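Local coordinates for protein 2,3-dimethylmalate lyase (Aspergillus niger, PDB 3FA4) that adopts the TIM-barrel fold of the phosphoenolpyruvate phosphomutase family and binds a magnesium ion at the C-terminal end of its strands, at residues P82-A87 / F233-F238; F19-G24 / I223-A228; T7-A12 / G108-H113. All coordinates share one frame; numbering follows the deposited sequence.

Contact 1: residues P82-A87 / F233-F238; sequences PVIADA and FRIIIF. With MG (magnesium ion), chain N.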
loop_
_atom_site.group_PDB
_atom_site.type_symbol
_atom_site.label_atom_id
_atom_site.label_comp_id
_atom_site.label_asym_id
_atom_site.label_seq_id
_atom_site.Cartn_x
_atom_site.Cartn_y
_atom_site.Cartn_z
ATOM N N PRO B 82 -10.616 9.328 20.424
ATOM C CA PRO B 82 -10.127 10.294 19.430
ATOM C C PRO B 82 -8.629 10.139 19.137
ATOM O O PRO B 82 -7.848 10.103 20.088
ATOM C CB PRO B 82 -10.350 11.643 20.102
ATOM C CG PRO B 82 -11.522 11.416 21.050
ATOM C CD PRO B 82 -11.242 10.009 21.586
ATOM N N VAL B 83 -8.266 10.058 17.868
ATOM C CA VAL B 83 -6.896 10.157 17.405
ATOM C C VAL B 83 -6.639 11.463 16.670
ATOM O O VAL B 83 -7.313 11.795 15.724
ATOM C CB VAL B 83 -6.515 8.961 16.518
ATOM C CG1 VAL B 83 -5.089 9.044 15.970
ATOM C CG2 VAL B 83 -6.768 7.664 17.226
ATOM N N ILE B 84 -5.657 12.195 17.142
ATOM C CA ILE B 84 -5.181 13.449 16.474
ATOM C C ILE B 84 -3.979 13.056 15.685
ATOM O O ILE B 84 -3.083 12.573 16.275
ATOM C CB ILE B 84 -4.775 14.551 17.506
ATOM C CG1 ILE B 84 -5.967 14.793 18.451
ATOM C CG2 ILE B 84 -4.355 15.847 16.778
ATOM C CD1 ILE B 84 -5.649 15.480 19.695
ATOM N N ALA B 85 -3.977 13.243 14.358
ATOM C CA ALA B 85 -2.923 12.789 13.486
ATOM C C ALA B 85 -2.103 13.906 12.815
ATOM O O ALA B 85 -2.627 14.863 12.289
ATOM C CB ALA B 85 -3.512 11.924 12.431
ATOM N N ASP B 86 -0.785 13.764 12.760
ATOM C CA ASP B 86 0.006 14.715 11.950
ATOM C C ASP B 86 -0.512 14.596 10.482
ATOM O O ASP B 86 -0.986 13.493 10.124
ATOM C CB ASP B 86 1.483 14.417 12.141
ATOM C CG ASP B 86 2.357 15.299 11.325
ATOM O OD1 ASP B 86 1.929 16.415 10.897
ATOM O OD2 ASP B 86 3.503 14.872 11.050
ATOM N N ALA B 87 -0.560 15.697 9.687
ATOM C CA ALA B 87 -0.885 15.621 8.244
ATOM C C ALA B 87 0.046 16.553 7.472
ATOM O O ALA B 87 -0.255 16.935 6.333
ATOM C CB ALA B 87 -2.363 15.997 7.917
ATOM N N PHE B 233 -5.421 26.100 27.725
ATOM C CA PHE B 233 -5.325 25.288 26.462
ATOM C C PHE B 233 -6.424 24.277 26.490
ATOM O O PHE B 233 -6.979 23.970 27.577
ATOM C CB PHE B 233 -4.003 24.539 26.367
ATOM C CG PHE B 233 -2.845 25.409 26.043
ATOM C CD1 PHE B 233 -2.038 25.905 27.057
ATOM C CD2 PHE B 233 -2.595 25.798 24.715
ATOM C CE1 PHE B 233 -0.962 26.753 26.749
ATOM C CE2 PHE B 233 -1.521 26.630 24.390
ATOM C CZ PHE B 233 -0.697 27.107 25.397
ATOM N N ARG B 234 -6.771 23.766 25.337
ATOM C CA ARG B 234 -7.789 22.768 25.196
ATOM C C ARG B 234 -7.250 21.405 24.875
ATOM O O ARG B 234 -7.893 20.440 25.093
ATOM C CB ARG B 234 -8.830 23.198 24.210
ATOM C CG ARG B 234 -9.423 24.483 24.566
ATOM C CD ARG B 234 -10.339 24.399 25.768
ATOM N NE ARG B 234 -11.681 24.276 25.277
ATOM C CZ ARG B 234 -12.439 23.208 25.366
ATOM N NH1 ARG B 234 -12.058 22.142 26.005
ATOM N NH2 ARG B 234 -13.606 23.237 24.805
ATOM N N ILE B 235 -6.032 21.346 24.381
ATOM C CA ILE B 235 -5.383 20.079 24.060
ATOM C C ILE B 235 -3.925 20.210 24.406
ATOM O O ILE B 235 -3.259 21.263 24.121
ATOM C CB ILE B 235 -5.573 19.734 22.549
ATOM C CG1 ILE B 235 -7.059 19.827 22.162
ATOM C CG2 ILE B 235 -4.752 18.468 22.098
ATOM C CD1 ILE B 235 -7.342 19.902 20.647
ATOM N N ILE B 236 -3.425 19.142 25.026
ATOM C CA ILE B 236 -1.976 18.920 25.133
ATOM C C ILE B 236 -1.606 17.563 24.505
ATOM O O ILE B 236 -2.311 16.553 24.686
ATOM C CB ILE B 236 -1.501 19.051 26.644
ATOM C CG1 ILE B 236 0.035 19.206 26.752
ATOM C CG2 ILE B 236 -2.048 17.869 27.474
ATOM C CD1 ILE B 236 0.512 19.554 28.186
ATOM N N ILE B 237 -0.488 17.562 23.784
ATOM C CA ILE B 237 0.049 16.403 23.060
ATOM C C ILE B 237 1.446 16.232 23.511
ATOM O O ILE B 237 2.027 17.169 23.955
ATOM C CB ILE B 237 -0.101 16.485 21.472
ATOM C CG1 ILE B 237 0.755 17.619 20.863
ATOM C CG2 ILE B 237 -1.610 16.516 21.078
ATOM C CD1 ILE B 237 0.738 17.650 19.386
ATOM N N PHE B 238 1.958 15.009 23.510
ATOM C CA PHE B 238 3.297 14.756 23.929
ATOM C C PHE B 238 3.873 13.806 22.945
ATOM O O PHE B 238 3.933 12.637 23.262
ATOM C CB PHE B 238 3.390 14.060 25.319
ATOM C CG PHE B 238 2.587 14.702 26.416
ATOM C CD1 PHE B 238 1.264 14.316 26.652
ATOM C CD2 PHE B 238 3.172 15.628 27.279
ATOM C CE1 PHE B 238 0.540 14.891 27.668
ATOM C CE2 PHE B 238 2.434 16.197 28.300
ATOM C CZ PHE B 238 1.134 15.816 28.483
HETATM MG MG MG N . 5.057 16.318 10.285
HETATM O O HOH W 1 4.132 17.986 10.867
HETATM O O HOH W 2 5.999 14.551 9.985
HETATM O O HOH W 3 6.023 16.268 12.324
#

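Contact 2: residues F19-G24 / I223-A228; sequences FIVAPG and ISAAEA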
loop_
_atom_site.group_PDB
_atom_site.type_symbol
_atom_site.label_atom_id
_atom_site.label_comp_id
_atom_site.label_asym_id
_atom_site.label_seq_id
_atom_site.Cartn_x
_atom_site.Cartn_y
_atom_site.Cartn_z
ATOM N N PHE B 19 -10.672 18.881 28.690
ATOM C CA PHE B 19 -9.290 19.085 28.351
ATOM C C PHE B 19 -8.812 17.767 27.784
ATOM O O PHE B 19 -9.055 16.724 28.374
ATOM C CB PHE B 19 -8.503 19.491 29.602
ATOM C CG PHE B 19 -7.101 19.799 29.308
ATOM C CD1 PHE B 19 -6.789 20.938 28.578
ATOM C CD2 PHE B 19 -6.084 18.942 29.731
ATOM C CE1 PHE B 19 -5.454 21.191 28.196
ATOM C CE2 PHE B 19 -4.764 19.181 29.377
ATOM C CZ PHE B 19 -4.440 20.308 28.601
ATOM N N ILE B 20 -8.149 17.815 26.639
ATOM C CA ILE B 20 -7.702 16.627 25.882
ATOM C C ILE B 20 -6.190 16.362 26.065
ATOM O O ILE B 20 -5.371 17.251 25.843
ATOM C CB ILE B 20 -8.071 16.789 24.379
ATOM C CG1 ILE B 20 -9.587 16.969 24.254
ATOM C CG2 ILE B 20 -7.621 15.560 23.531
ATOM C CD1 ILE B 20 -10.007 18.208 23.639
ATOM N N VAL B 21 -5.851 15.146 26.504
ATOM C CA VAL B 21 -4.507 14.787 26.873
ATOM C C VAL B 21 -4.204 13.639 25.969
ATOM O O VAL B 21 -4.856 12.615 26.055
ATOM C CB VAL B 21 -4.337 14.351 28.388
ATOM C CG1 VAL B 21 -2.865 13.890 28.627
ATOM C CG2 VAL B 21 -4.707 15.473 29.329
ATOM N N ALA B 22 -3.233 13.812 25.092
ATOM C CA ALA B 22 -3.067 12.871 24.070
ATOM C C ALA B 22 -1.601 12.513 23.931
ATOM O O ALA B 22 -0.827 13.277 23.363
ATOM C CB ALA B 22 -3.682 13.374 22.771
ATOM N N PRO B 23 -1.188 11.333 24.476
ATOM C CA PRO B 23 0.190 10.970 24.302
ATOM C C PRO B 23 0.540 10.654 22.875
ATOM O O PRO B 23 -0.292 10.108 22.097
ATOM C CB PRO B 23 0.340 9.755 25.239
ATOM C CG PRO B 23 -0.916 9.195 25.249
ATOM C CD PRO B 23 -1.862 10.330 25.320
ATOM N N GLY B 24 1.780 10.955 22.531
ATOM C CA GLY B 24 2.224 10.687 21.168
ATOM C C GLY B 24 2.533 9.207 20.988
ATOM O O GLY B 24 3.375 8.619 21.712
ATOM N N ILE B 223 5.596 21.948 30.827
ATOM C CA ILE B 223 4.289 22.401 31.283
ATOM C C ILE B 223 3.482 21.136 31.368
ATOM O O ILE B 223 3.303 20.484 30.382
ATOM C CB ILE B 223 3.640 23.474 30.284
ATOM C CG1 ILE B 223 4.304 24.856 30.368
ATOM C CG2 ILE B 223 2.159 23.706 30.553
ATOM C CD1 ILE B 223 4.297 25.606 28.992
ATOM N N SER B 224 3.023 20.771 32.569
ATOM C CA SER B 224 2.170 19.612 32.731
ATOM C C SER B 224 0.779 19.857 32.166
ATOM O O SER B 224 0.376 21.001 31.874
ATOM C CB SER B 224 2.084 19.227 34.195
ATOM O OG SER B 224 1.214 20.100 34.878
ATOM N N ALA B 225 0.022 18.772 32.050
ATOM C CA ALA B 225 -1.335 18.801 31.534
ATOM C C ALA B 225 -2.296 19.550 32.475
ATOM O O ALA B 225 -3.233 20.199 32.003
ATOM C CB ALA B 225 -1.827 17.374 31.290
ATOM N N ALA B 226 -2.077 19.485 33.795
ATOM C CA ALA B 226 -2.925 20.284 34.712
ATOM C C ALA B 226 -2.662 21.771 34.557
ATOM O O ALA B 226 -3.595 22.525 34.547
ATOM C CB ALA B 226 -2.753 19.868 36.150
ATOM N N GLU B 227 -1.396 22.167 34.436
ATOM C CA GLU B 227 -0.983 23.549 34.159
ATOM C C GLU B 227 -1.383 24.088 32.778
ATOM O O GLU B 227 -1.934 25.163 32.720
ATOM C CB GLU B 227 0.505 23.714 34.386
ATOM C CG GLU B 227 1.001 25.176 34.367
ATOM C CD GLU B 227 2.522 25.282 34.482
ATOM O OE1 GLU B 227 3.183 24.247 34.624
ATOM O OE2 GLU B 227 3.078 26.396 34.456
ATOM N N ALA B 228 -1.104 23.381 31.667
ATOM C CA ALA B 228 -1.749 23.729 30.404
ATOM C C ALA B 228 -3.276 23.961 30.530
ATOM O O ALA B 228 -3.783 24.932 30.038
ATOM C CB ALA B 228 -1.456 22.690 29.343
#

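Contact 3: residues T7-A12 / G108-H113; sequences TSLRRA and GVAAFH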
loop_
_atom_site.group_PDB
_atom_site.type_symbol
_atom_site.label_atom_id
_atom_site.label_comp_id
_atom_site.label_asym_id
_atom_site.label_seq_id
_atom_site.Cartn_x
_atom_site.Cartn_y
_atom_site.Cartn_z
ATOM N N THR B 7 -16.621 13.387 15.903
ATOM C CA THR B 7 -17.842 13.908 16.499
ATOM C C THR B 7 -17.773 14.011 18.020
ATOM O O THR B 7 -18.285 14.960 18.603
ATOM C CB THR B 7 -19.072 13.042 16.101
ATOM O OG1 THR B 7 -19.216 13.035 14.665
ATOM C CG2 THR B 7 -20.334 13.598 16.725
ATOM N N SER B 8 -17.163 13.055 18.694
ATOM C CA SER B 8 -17.127 13.200 20.148
ATOM C C SER B 8 -15.980 14.194 20.547
ATOM O O SER B 8 -16.140 14.990 21.441
ATOM C CB SER B 8 -17.099 11.822 20.814
ATOM O OG SER B 8 -15.921 11.128 20.510
ATOM N N LEU B 9 -14.857 14.188 19.835
ATOM C CA LEU B 9 -13.824 15.259 19.952
ATOM C C LEU B 9 -14.412 16.643 19.743
ATOM O O LEU B 9 -14.226 17.536 20.573
ATOM C CB LEU B 9 -12.642 15.066 18.987
ATOM C CG LEU B 9 -11.424 15.953 19.282
ATOM C CD1 LEU B 9 -10.905 15.813 20.728
ATOM C CD2 LEU B 9 -10.236 15.743 18.245
ATOM N N ARG B 10 -15.138 16.818 18.649
ATOM C CA ARG B 10 -15.766 18.100 18.302
ATOM C C ARG B 10 -16.638 18.566 19.440
ATOM O O ARG B 10 -16.604 19.699 19.834
ATOM C CB ARG B 10 -16.616 17.911 17.031
ATOM C CG ARG B 10 -16.983 19.166 16.396
ATOM C CD ARG B 10 -17.131 19.057 14.885
ATOM N NE ARG B 10 -16.602 20.254 14.279
ATOM C CZ ARG B 10 -15.532 20.276 13.514
ATOM N NH1 ARG B 10 -14.856 19.219 13.245
ATOM N NH2 ARG B 10 -15.130 21.373 13.011
ATOM N N ARG B 11 -17.456 17.657 19.950
ATOM C CA ARG B 11 -18.411 17.907 20.988
ATOM C C ARG B 11 -17.688 18.264 22.296
ATOM O O ARG B 11 -18.153 19.117 23.018
ATOM C CB ARG B 11 -19.324 16.678 21.152
ATOM C CG ARG B 11 -20.309 16.821 22.321
ATOM C CD ARG B 11 -21.423 15.753 22.357
ATOM N NE ARG B 11 -22.192 15.806 23.643
ATOM C CZ ARG B 11 -23.378 16.412 23.836
ATOM N NH1 ARG B 11 -23.991 17.043 22.817
ATOM N NH2 ARG B 11 -23.988 16.371 25.048
ATOM N N ALA B 12 -16.548 17.627 22.588
ATOM C CA ALA B 12 -15.771 17.912 23.808
ATOM C C ALA B 12 -15.126 19.292 23.700
ATOM O O ALA B 12 -14.973 19.967 24.695
ATOM C CB ALA B 12 -14.700 16.847 23.991
ATOM N N GLY B 108 -11.410 7.340 10.054
ATOM C CA GLY B 108 -11.891 7.460 11.419
ATOM C C GLY B 108 -11.002 8.329 12.256
ATOM O O GLY B 108 -11.146 8.350 13.496
ATOM N N VAL B 109 -10.134 9.104 11.590
ATOM C CA VAL B 109 -9.268 10.084 12.294
ATOM C C VAL B 109 -10.123 11.170 12.925
ATOM O O VAL B 109 -11.010 11.611 12.253
ATOM C CB VAL B 109 -8.222 10.660 11.377
ATOM C CG1 VAL B 109 -7.311 11.588 12.177
ATOM C CG2 VAL B 109 -7.413 9.502 10.803
ATOM N N ALA B 110 -9.919 11.529 14.211
ATOM C CA ALA B 110 -10.683 12.615 14.840
ATOM C C ALA B 110 -10.246 14.090 14.525
ATOM O O ALA B 110 -11.077 14.988 14.528
ATOM C CB ALA B 110 -10.822 12.390 16.343
ATOM N N ALA B 111 -8.969 14.339 14.328
ATOM C CA ALA B 111 -8.463 15.661 14.055
ATOM C C ALA B 111 -7.138 15.469 13.318
ATOM O O ALA B 111 -6.547 14.432 13.456
ATOM C CB ALA B 111 -8.219 16.405 15.368
ATOM N N PHE B 112 -6.680 16.440 12.539
ATOM C CA PHE B 112 -5.316 16.358 11.945
ATOM C C PHE B 112 -4.760 17.745 11.915
ATOM O O PHE B 112 -5.512 18.688 11.749
ATOM C CB PHE B 112 -5.327 15.788 10.499
ATOM C CG PHE B 112 -6.239 16.508 9.540
ATOM C CD1 PHE B 112 -5.776 17.562 8.773
ATOM C CD2 PHE B 112 -7.543 16.108 9.370
ATOM C CE1 PHE B 112 -6.609 18.200 7.844
ATOM C CE2 PHE B 112 -8.394 16.754 8.475
ATOM C CZ PHE B 112 -7.921 17.799 7.704
ATOM N N HIS B 113 -3.471 17.929 12.123
ATOM C CA HIS B 113 -2.987 19.297 11.867
ATOM C C HIS B 113 -2.356 19.534 10.488
ATOM O O HIS B 113 -1.725 18.664 9.980
ATOM C CB HIS B 113 -2.091 19.883 12.989
ATOM C CG HIS B 113 -0.995 18.982 13.452
ATOM N ND1 HIS B 113 0.204 18.825 12.757
ATOM C CD2 HIS B 113 -0.891 18.212 14.564
ATOM C CE1 HIS B 113 0.983 17.975 13.411
ATOM N NE2 HIS B 113 0.347 17.590 14.512
#

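Contact 1: residues P82-A87 / F233-F238
Ile-84 meets Ile-235 and Ile-237 across the interior of the beta/alpha barrel, where strands 83-86 and 235-238 face each other with strands 42-44 and 20-25 between them in the sheet. The two backbones stay well apart, Ile-84 CA lying 8.9 Å from Ile-237 CA, so long branched side chains are needed to span the gap. The tight part is the methyl contact of Ile-84 CD1 with Ile-235 CG2, at 3.9 Å, the two side chains crossing at a slant. Ile-84 has CG1 anti to the carbonyl carbon (chi1 -55°) and an extended chi2 of 163°, which carries CD1 inward from its strand. Ile-237 CG2 lies less closely against the same methyl, 4.4 Å from Ile-84 CD1. Ile-236, between these two partners, points away and packs on Val-21.

Toward the C-terminal ends of the strands the hydrocarbon core gives way to metal and water. Aspartate suits the strand end, where its short carboxylate can serve the metal with both oxygens. Asp-86 OD2 binds the magnesium ion at 2.3 Å, and Asp-86 OD1, 3.2 Å from the magnesium ion, accepts a hydrogen bond from one of the three waters that also bind the metal. Asp-88 OD1 is a further ligand.

Across the pair itself no hydrogen bond forms: the Ile-84 backbone bonds to Leu-42 and Met-44 on strand 42-44, one of its two neighbours. The chemistry implies a division of labour, with dispersion filling the core and the polar metal site kept at the strand ends.

Contact 2: residues F19-G24 / I223-A228
The outer layer of the barrel meets its sheet here, with the first turn of helix 225-231 set against strand 20-25 and the residue before it. Phe-19 provides most of the strand-side surface. Its CG is anti to the backbone N (chi1 -176°), which sends the ring out to the helix: Phe-19 CE2 lies 3.9 Å from Ala-225 CB, and Phe-19 CZ is 3.9 Å from Ala-228 CB. The ring also approaches the backbone, with Phe-19 CE2 only 3.2 Å from Ala-225 O. Further along the strand, Val-21 CG2 packs 4.0 Å from Ala-225 CB.

Helix 225-231 links strands 211-213 and 235-238 in a beta-alpha-beta unit, and small alanines let it settle close to the sheet. Ile-236 of the second of those strands touches both Phe-19 and Ala-225, filling in beside them. Ser-224 suits the N-cap, because its OG can accept from an amide of the first turn; that bond, Glu-227 N to Ser-224 OG, is weak at 3.4 Å though nearly straight (172°). Ala-228 N donates to Ser-224 O at 2.8 Å. Glu-227 points away from the strand and forms a salt bridge with Arg-195, while Ser-224 packs on Asp-260 of the second subunit.

Contact 3: residues T7-A12 / G108-H113
Leu-9 reaches from helix 5-13 to Ala-110 and Ala-111, where strand 111-114 begins. The helix precedes the first strand of the TIM barrel and covers the N-terminal end of the barrel, opposite to the end that carries the metal.

Apolar packing carries the direct contact, in which no hydrogen bond forms. Leu-9 CD2 is 3.6 Å from Ala-111 CB and 3.9 Å from Ala-110 CB, so one methyl rests on two successive alanines. Closer to the helix backbone, Leu-9 CB lies 4.2 Å from Ala-110 CB. Alanine suits both positions because its short side chain lets the helix come near; Leu-9 and Ala-110 have their CA atoms 6.6 Å apart. Ala-111 also touches Ile-84 and Val-156, which joins the leucine to the packing within the barrel.

Backbone features shape the two segments. Helical bonds run from Arg-11 N to Thr-7 O (3.1 Å) and from Ala-12 N to Ser-8 O (2.9 Å). Gly-108 follows helix 94-107 and closes it with a Schellman motif at a phi of 97°, a turn it suits because it has no CB to press on the carbonyl oxygen before it.

Polar and charged groups bind the helix beside the contact. Arg-10 forms a salt bridge with Asp-185 and a hydrogen bond to Asp-154 O, and Thr-7 OG1 bonds to the Asp-154 carboxylate.

The reach of Leu-9 comes from its torsions: CG stands anti to the backbone N (chi1 -167°), and with chi2 at 55° it is CD2, rather than CD1, that extends anti to CA toward Ala-111.

Overall arrangement
The three contacts lie in one parallel barrel sheet and its surroundings: contacts 1 and 2, like contacts 1 and 3, have centres about 9 Å apart, while contacts 2 and 3 are about 16 Å apart. Along the chain the segments run 7-12, 19-24, 82-87, 108-113, 223-228, 233-238, each pair of contacts alternating. Strands 20-25 and 235-238 are neighbours, with a probable hydrogen bond from Ile-236 N to Ile-20 O, 2.8 Å; strands 83-86 and 111-114 are also neighbours, with Ala-85 N 3.0 Å from Ala-111 O. Helix 5-13 leads into strand 20-25, and Ile-20 CD1 packs 3.9 Å from Leu-9 CD1. Through this shared sheet and packing, core, outer layer and covered end are connected.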